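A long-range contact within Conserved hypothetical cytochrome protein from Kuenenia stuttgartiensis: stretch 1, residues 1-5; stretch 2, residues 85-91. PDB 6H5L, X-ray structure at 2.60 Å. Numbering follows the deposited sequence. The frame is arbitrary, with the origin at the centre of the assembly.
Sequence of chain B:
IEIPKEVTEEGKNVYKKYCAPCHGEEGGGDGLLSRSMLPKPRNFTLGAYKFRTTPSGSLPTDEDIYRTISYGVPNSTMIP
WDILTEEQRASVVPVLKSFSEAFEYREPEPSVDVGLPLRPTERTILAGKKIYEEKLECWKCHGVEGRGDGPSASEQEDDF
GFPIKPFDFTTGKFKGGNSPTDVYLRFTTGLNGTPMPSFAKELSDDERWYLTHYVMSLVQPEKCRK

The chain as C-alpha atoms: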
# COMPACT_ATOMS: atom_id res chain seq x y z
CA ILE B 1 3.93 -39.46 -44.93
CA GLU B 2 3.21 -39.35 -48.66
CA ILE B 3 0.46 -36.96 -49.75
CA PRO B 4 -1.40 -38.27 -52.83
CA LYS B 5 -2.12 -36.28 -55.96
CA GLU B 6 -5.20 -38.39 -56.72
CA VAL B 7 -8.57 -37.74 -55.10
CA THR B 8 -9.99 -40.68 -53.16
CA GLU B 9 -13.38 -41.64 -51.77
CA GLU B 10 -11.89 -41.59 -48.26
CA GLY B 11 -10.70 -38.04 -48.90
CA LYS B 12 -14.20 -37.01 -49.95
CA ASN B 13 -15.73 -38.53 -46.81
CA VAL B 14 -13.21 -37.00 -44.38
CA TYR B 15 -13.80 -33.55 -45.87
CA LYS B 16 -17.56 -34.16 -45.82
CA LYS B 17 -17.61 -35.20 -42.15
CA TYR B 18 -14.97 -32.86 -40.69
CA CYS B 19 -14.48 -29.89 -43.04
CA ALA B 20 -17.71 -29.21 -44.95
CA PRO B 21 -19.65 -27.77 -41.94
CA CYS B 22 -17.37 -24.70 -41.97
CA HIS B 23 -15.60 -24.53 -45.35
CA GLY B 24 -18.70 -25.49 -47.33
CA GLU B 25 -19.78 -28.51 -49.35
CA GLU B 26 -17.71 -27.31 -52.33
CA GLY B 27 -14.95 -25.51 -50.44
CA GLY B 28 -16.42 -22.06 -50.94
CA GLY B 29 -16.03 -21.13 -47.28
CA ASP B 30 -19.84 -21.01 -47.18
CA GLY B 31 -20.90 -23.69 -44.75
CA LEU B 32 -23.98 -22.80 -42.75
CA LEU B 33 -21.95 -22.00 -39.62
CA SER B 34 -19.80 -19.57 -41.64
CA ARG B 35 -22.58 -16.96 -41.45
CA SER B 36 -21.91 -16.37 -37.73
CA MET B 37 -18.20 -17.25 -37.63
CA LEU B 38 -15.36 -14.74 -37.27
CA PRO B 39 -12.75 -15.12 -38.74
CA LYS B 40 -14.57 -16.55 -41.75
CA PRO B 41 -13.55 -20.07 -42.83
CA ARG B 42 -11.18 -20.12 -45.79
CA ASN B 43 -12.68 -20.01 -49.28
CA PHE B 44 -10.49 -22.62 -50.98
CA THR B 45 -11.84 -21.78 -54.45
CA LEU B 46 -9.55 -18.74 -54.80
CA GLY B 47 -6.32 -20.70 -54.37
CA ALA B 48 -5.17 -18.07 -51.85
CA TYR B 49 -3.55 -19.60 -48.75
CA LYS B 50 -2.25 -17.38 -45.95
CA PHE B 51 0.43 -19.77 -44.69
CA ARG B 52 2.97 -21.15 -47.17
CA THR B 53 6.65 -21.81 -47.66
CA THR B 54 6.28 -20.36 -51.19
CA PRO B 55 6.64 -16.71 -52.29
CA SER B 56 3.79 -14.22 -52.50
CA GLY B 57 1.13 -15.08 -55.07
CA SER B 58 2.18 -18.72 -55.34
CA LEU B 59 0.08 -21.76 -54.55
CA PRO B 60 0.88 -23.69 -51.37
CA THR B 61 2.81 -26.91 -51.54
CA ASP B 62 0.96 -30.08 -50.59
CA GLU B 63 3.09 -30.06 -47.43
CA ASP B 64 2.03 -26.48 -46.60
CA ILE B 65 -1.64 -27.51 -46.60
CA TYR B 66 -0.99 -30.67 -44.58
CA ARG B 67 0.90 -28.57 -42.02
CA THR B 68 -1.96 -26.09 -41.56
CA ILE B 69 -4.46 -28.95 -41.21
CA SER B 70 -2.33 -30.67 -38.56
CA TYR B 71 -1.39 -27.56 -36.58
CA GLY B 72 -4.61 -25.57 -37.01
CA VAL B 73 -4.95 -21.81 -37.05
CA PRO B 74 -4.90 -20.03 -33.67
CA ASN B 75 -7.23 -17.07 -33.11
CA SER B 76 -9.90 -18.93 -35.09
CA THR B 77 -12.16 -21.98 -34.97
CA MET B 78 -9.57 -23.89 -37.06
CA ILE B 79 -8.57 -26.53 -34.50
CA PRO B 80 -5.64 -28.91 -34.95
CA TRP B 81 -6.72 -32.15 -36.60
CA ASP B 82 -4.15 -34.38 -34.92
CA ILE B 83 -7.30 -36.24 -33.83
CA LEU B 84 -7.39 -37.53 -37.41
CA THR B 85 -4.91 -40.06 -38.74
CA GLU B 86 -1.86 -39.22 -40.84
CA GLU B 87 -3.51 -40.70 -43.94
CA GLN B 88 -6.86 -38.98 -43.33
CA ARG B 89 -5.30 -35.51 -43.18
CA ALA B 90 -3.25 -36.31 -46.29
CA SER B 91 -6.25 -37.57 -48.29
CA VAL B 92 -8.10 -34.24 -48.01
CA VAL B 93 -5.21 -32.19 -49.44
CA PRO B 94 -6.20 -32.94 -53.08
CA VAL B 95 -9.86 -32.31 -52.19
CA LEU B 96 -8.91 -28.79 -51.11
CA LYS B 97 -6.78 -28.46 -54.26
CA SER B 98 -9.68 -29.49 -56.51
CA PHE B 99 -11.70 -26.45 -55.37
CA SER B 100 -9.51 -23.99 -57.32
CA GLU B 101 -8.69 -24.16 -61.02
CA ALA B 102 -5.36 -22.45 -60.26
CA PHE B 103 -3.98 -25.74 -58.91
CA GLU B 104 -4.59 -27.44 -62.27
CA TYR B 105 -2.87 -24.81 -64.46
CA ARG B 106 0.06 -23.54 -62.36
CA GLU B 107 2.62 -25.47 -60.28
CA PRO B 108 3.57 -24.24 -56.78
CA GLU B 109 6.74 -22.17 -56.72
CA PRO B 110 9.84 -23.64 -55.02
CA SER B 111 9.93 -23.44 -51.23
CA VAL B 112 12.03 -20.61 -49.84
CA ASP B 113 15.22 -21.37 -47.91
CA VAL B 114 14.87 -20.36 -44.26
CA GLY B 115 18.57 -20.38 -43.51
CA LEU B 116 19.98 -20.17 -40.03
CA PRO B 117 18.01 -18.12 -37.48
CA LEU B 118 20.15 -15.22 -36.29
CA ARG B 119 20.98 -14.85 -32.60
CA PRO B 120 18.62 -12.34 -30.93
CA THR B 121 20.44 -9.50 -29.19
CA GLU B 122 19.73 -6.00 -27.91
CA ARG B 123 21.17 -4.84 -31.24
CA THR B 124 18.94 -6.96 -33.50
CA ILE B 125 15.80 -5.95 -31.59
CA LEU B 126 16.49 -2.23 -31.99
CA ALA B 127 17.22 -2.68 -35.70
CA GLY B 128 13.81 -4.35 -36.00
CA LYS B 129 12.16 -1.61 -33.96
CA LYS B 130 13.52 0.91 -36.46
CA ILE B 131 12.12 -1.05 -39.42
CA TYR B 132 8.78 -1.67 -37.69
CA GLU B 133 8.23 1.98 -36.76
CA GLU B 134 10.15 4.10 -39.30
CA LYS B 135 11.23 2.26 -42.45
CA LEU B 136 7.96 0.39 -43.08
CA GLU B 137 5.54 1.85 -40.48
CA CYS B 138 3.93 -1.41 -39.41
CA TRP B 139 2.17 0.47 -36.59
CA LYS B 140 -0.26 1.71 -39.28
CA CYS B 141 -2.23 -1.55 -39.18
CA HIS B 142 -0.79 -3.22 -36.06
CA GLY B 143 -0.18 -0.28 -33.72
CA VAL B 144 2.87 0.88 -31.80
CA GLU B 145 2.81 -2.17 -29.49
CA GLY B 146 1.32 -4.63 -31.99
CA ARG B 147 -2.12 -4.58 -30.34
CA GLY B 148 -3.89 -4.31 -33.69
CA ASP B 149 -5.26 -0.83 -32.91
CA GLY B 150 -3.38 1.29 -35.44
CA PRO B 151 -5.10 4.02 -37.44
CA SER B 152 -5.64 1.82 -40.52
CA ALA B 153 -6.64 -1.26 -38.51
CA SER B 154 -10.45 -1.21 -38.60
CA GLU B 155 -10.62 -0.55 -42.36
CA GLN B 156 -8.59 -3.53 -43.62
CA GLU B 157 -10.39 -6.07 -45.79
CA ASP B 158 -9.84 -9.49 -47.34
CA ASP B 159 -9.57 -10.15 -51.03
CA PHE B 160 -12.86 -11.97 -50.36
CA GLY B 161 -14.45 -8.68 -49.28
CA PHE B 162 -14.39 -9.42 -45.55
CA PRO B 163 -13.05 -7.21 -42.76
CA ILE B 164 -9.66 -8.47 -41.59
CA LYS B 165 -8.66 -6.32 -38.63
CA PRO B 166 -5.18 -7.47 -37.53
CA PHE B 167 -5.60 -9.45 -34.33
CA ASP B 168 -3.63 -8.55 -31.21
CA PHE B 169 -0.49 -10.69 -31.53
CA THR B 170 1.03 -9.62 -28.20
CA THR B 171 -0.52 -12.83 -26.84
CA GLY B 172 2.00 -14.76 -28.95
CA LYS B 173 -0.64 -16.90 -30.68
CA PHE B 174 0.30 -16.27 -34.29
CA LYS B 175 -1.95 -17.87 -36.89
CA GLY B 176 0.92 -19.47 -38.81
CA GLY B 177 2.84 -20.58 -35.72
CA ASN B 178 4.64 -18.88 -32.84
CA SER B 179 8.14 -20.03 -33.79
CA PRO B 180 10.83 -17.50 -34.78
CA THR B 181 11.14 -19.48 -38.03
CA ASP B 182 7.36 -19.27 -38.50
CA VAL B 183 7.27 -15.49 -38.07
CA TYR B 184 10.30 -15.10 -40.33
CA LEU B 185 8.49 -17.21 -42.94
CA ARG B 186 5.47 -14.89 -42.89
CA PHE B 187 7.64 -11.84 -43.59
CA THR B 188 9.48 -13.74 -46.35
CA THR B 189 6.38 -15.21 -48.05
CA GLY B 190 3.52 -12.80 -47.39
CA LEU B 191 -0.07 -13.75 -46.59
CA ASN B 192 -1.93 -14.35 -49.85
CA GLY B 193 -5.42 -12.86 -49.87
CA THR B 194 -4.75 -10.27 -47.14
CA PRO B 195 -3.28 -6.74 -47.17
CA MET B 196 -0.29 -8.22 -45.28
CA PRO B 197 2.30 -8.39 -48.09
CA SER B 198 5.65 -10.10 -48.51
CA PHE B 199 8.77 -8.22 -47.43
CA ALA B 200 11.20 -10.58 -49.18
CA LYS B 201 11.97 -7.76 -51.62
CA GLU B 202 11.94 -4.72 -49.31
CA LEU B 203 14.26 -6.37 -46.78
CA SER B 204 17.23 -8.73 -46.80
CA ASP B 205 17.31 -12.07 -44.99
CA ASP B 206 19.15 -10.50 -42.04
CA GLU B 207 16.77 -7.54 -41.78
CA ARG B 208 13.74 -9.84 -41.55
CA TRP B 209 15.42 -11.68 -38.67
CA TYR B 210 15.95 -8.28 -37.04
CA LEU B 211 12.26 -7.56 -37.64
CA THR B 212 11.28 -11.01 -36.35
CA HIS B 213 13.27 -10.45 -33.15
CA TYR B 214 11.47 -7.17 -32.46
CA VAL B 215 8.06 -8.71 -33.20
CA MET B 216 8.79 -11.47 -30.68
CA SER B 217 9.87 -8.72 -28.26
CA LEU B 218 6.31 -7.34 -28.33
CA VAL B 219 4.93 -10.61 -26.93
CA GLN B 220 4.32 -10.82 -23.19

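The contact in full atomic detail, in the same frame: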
# COMPACT_ATOMS: atom_id res chain seq x y z
N ILE B 1 3.61 -38.46 -43.91
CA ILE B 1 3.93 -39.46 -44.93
C ILE B 1 3.72 -38.89 -46.32
O ILE B 1 3.88 -37.69 -46.54
CB ILE B 1 3.10 -40.74 -44.73
CG1 ILE B 1 1.77 -40.43 -44.04
CG2 ILE B 1 3.89 -41.76 -43.92
CD1 ILE B 1 0.74 -39.75 -44.92
N GLU B 2 3.38 -39.75 -47.28
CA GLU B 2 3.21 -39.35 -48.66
C GLU B 2 1.80 -38.81 -48.89
O GLU B 2 0.82 -39.47 -48.56
CB GLU B 2 3.49 -40.52 -49.61
CG GLU B 2 4.97 -40.76 -49.84
CD GLU B 2 5.68 -39.52 -50.36
OE1 GLU B 2 5.09 -38.79 -51.18
OE2 GLU B 2 6.83 -39.27 -49.93
N ILE B 3 1.73 -37.61 -49.45
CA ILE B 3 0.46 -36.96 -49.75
C ILE B 3 0.09 -37.28 -51.19
O ILE B 3 0.88 -36.98 -52.10
CB ILE B 3 0.54 -35.44 -49.53
CG1 ILE B 3 1.06 -35.14 -48.13
CG2 ILE B 3 -0.82 -34.79 -49.76
CD1 ILE B 3 1.31 -33.68 -47.87
N PRO B 4 -1.07 -37.88 -51.45
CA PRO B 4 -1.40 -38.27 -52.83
C PRO B 4 -1.78 -37.07 -53.68
O PRO B 4 -2.22 -36.03 -53.18
CB PRO B 4 -2.61 -39.21 -52.64
CG PRO B 4 -3.26 -38.70 -51.39
CD PRO B 4 -2.14 -38.23 -50.50
N LYS B 5 -1.57 -37.22 -54.99
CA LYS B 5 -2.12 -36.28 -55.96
C LYS B 5 -3.54 -36.63 -56.36
O LYS B 5 -4.34 -35.74 -56.65
CB LYS B 5 -1.24 -36.25 -57.21
CG LYS B 5 0.25 -36.12 -56.95
CD LYS B 5 0.60 -34.78 -56.33
CE LYS B 5 2.11 -34.61 -56.23
NZ LYS B 5 2.49 -33.28 -55.67
N THR B 85 -6.11 -39.31 -38.44
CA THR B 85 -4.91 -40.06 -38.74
C THR B 85 -4.05 -39.33 -39.77
O THR B 85 -4.49 -38.39 -40.43
CB THR B 85 -5.26 -41.46 -39.27
OG1 THR B 85 -5.70 -41.35 -40.63
CG2 THR B 85 -6.35 -42.09 -38.43
N GLU B 86 -2.79 -39.77 -39.86
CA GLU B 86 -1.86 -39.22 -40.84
C GLU B 86 -2.43 -39.32 -42.25
O GLU B 86 -2.40 -38.35 -43.02
CB GLU B 86 -0.54 -39.98 -40.74
CG GLU B 86 0.71 -39.11 -40.82
CD GLU B 86 1.88 -39.71 -40.07
OE1 GLU B 86 1.87 -39.67 -38.82
OE2 GLU B 86 2.80 -40.24 -40.72
N GLU B 87 -2.97 -40.49 -42.60
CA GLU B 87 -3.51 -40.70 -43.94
C GLU B 87 -4.76 -39.86 -44.18
O GLU B 87 -4.95 -39.32 -45.28
CB GLU B 87 -3.81 -42.18 -44.15
CG GLU B 87 -4.50 -42.51 -45.45
CD GLU B 87 -5.01 -43.94 -45.49
OE1 GLU B 87 -4.77 -44.68 -44.51
OE2 GLU B 87 -5.64 -44.32 -46.49
N GLN B 88 -5.63 -39.74 -43.17
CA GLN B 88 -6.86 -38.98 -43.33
C GLN B 88 -6.58 -37.52 -43.65
O GLN B 88 -7.18 -36.94 -44.57
CB GLN B 88 -7.72 -39.09 -42.07
CG GLN B 88 -8.45 -40.42 -41.93
CD GLN B 88 -9.26 -40.50 -40.65
OE1 GLN B 88 -8.77 -40.17 -39.57
NE2 GLN B 88 -10.51 -40.95 -40.77
N ARG B 89 -5.66 -36.90 -42.90
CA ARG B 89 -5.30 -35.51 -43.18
C ARG B 89 -4.63 -35.35 -44.53
O ARG B 89 -4.75 -34.30 -45.17
CB ARG B 89 -4.38 -34.98 -42.07
CG ARG B 89 -5.08 -34.70 -40.75
CD ARG B 89 -4.06 -34.27 -39.71
NE ARG B 89 -3.64 -35.38 -38.86
CZ ARG B 89 -2.45 -35.47 -38.28
NH1 ARG B 89 -1.55 -34.52 -38.46
NH2 ARG B 89 -2.16 -36.52 -37.52
N ALA B 90 -3.91 -36.38 -44.99
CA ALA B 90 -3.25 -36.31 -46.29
C ALA B 90 -4.23 -36.52 -47.44
O ALA B 90 -4.01 -35.98 -48.53
CB ALA B 90 -2.12 -37.33 -46.36
N SER B 91 -5.30 -37.28 -47.22
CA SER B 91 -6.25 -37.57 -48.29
C SER B 91 -7.15 -36.40 -48.62
O SER B 91 -7.76 -36.39 -49.70
CB SER B 91 -7.10 -38.79 -47.92
OG SER B 91 -7.96 -38.50 -46.83

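A single methyl group is the meeting point of the apolar packing in this contact: no hydrogen bond crosses between the stretches, and three side chains of the N-terminal segment gather instead around CB of Ala90. Ile1 CD1 lies 4.0 Å from Ala90 CB, Ile3 CG1 lies 4.2 Å from Ala90 CB, and Pro4 CD also stands 4.2 Å from Ala90 CB. Alanine suits the place because its short side chain, its CA-to-CB bond pointing toward the N-terminal segment, lets the backbones come close: the CA atoms of Ile3 and Ala90 are 5.1 Å apart. Ala90 is buried and gives up 67 Å² here, and Ile1 is covered by 72 Å², out of 259 Å² summed over both sides.

Through Glu2, Ile3 and Pro4 the backbone is extended, and the directions of the CA-to-CB bonds vary. Ile1 and Pro4 aim their CB atoms toward the helix, that of Ile3 lies sideways, and the CA-to-CB bond of Glu2 points away, and the residue is exposed. Pro4 adds a compact ring, its CD 3.5 Å from Ala90 O, while Ile3 CG2 packs 3.6 Å from Ala90 O.

At the start of the chain, charge supplements packing. Ile1 N forms a long salt bridge with Glu86, 3.7 Å from Glu86 OE2, and Ile1 CG1 lies 3.5 Å from the same Glu86 OE2. Glu86 reaches it with chi1 at -138°, between wells, and Ile1 has an off-well chi1 of 28°. Both residues are exposed.

Several polar groups of the helix and its cap are paired locally. Thr85 caps it, Thr85 OG1 accepting from Gln88 N at 3.0 Å, and Thr85 N donates in return to Gln88 OE1 at 3.0 Å. Further along, Ser91 turns its CB away from the segment, and Ser91 OG donates to Gln88 O at 2.9 Å. The rule is economical: a small residue on the helix, apolar groups around it, and a charge pair at the exposed end.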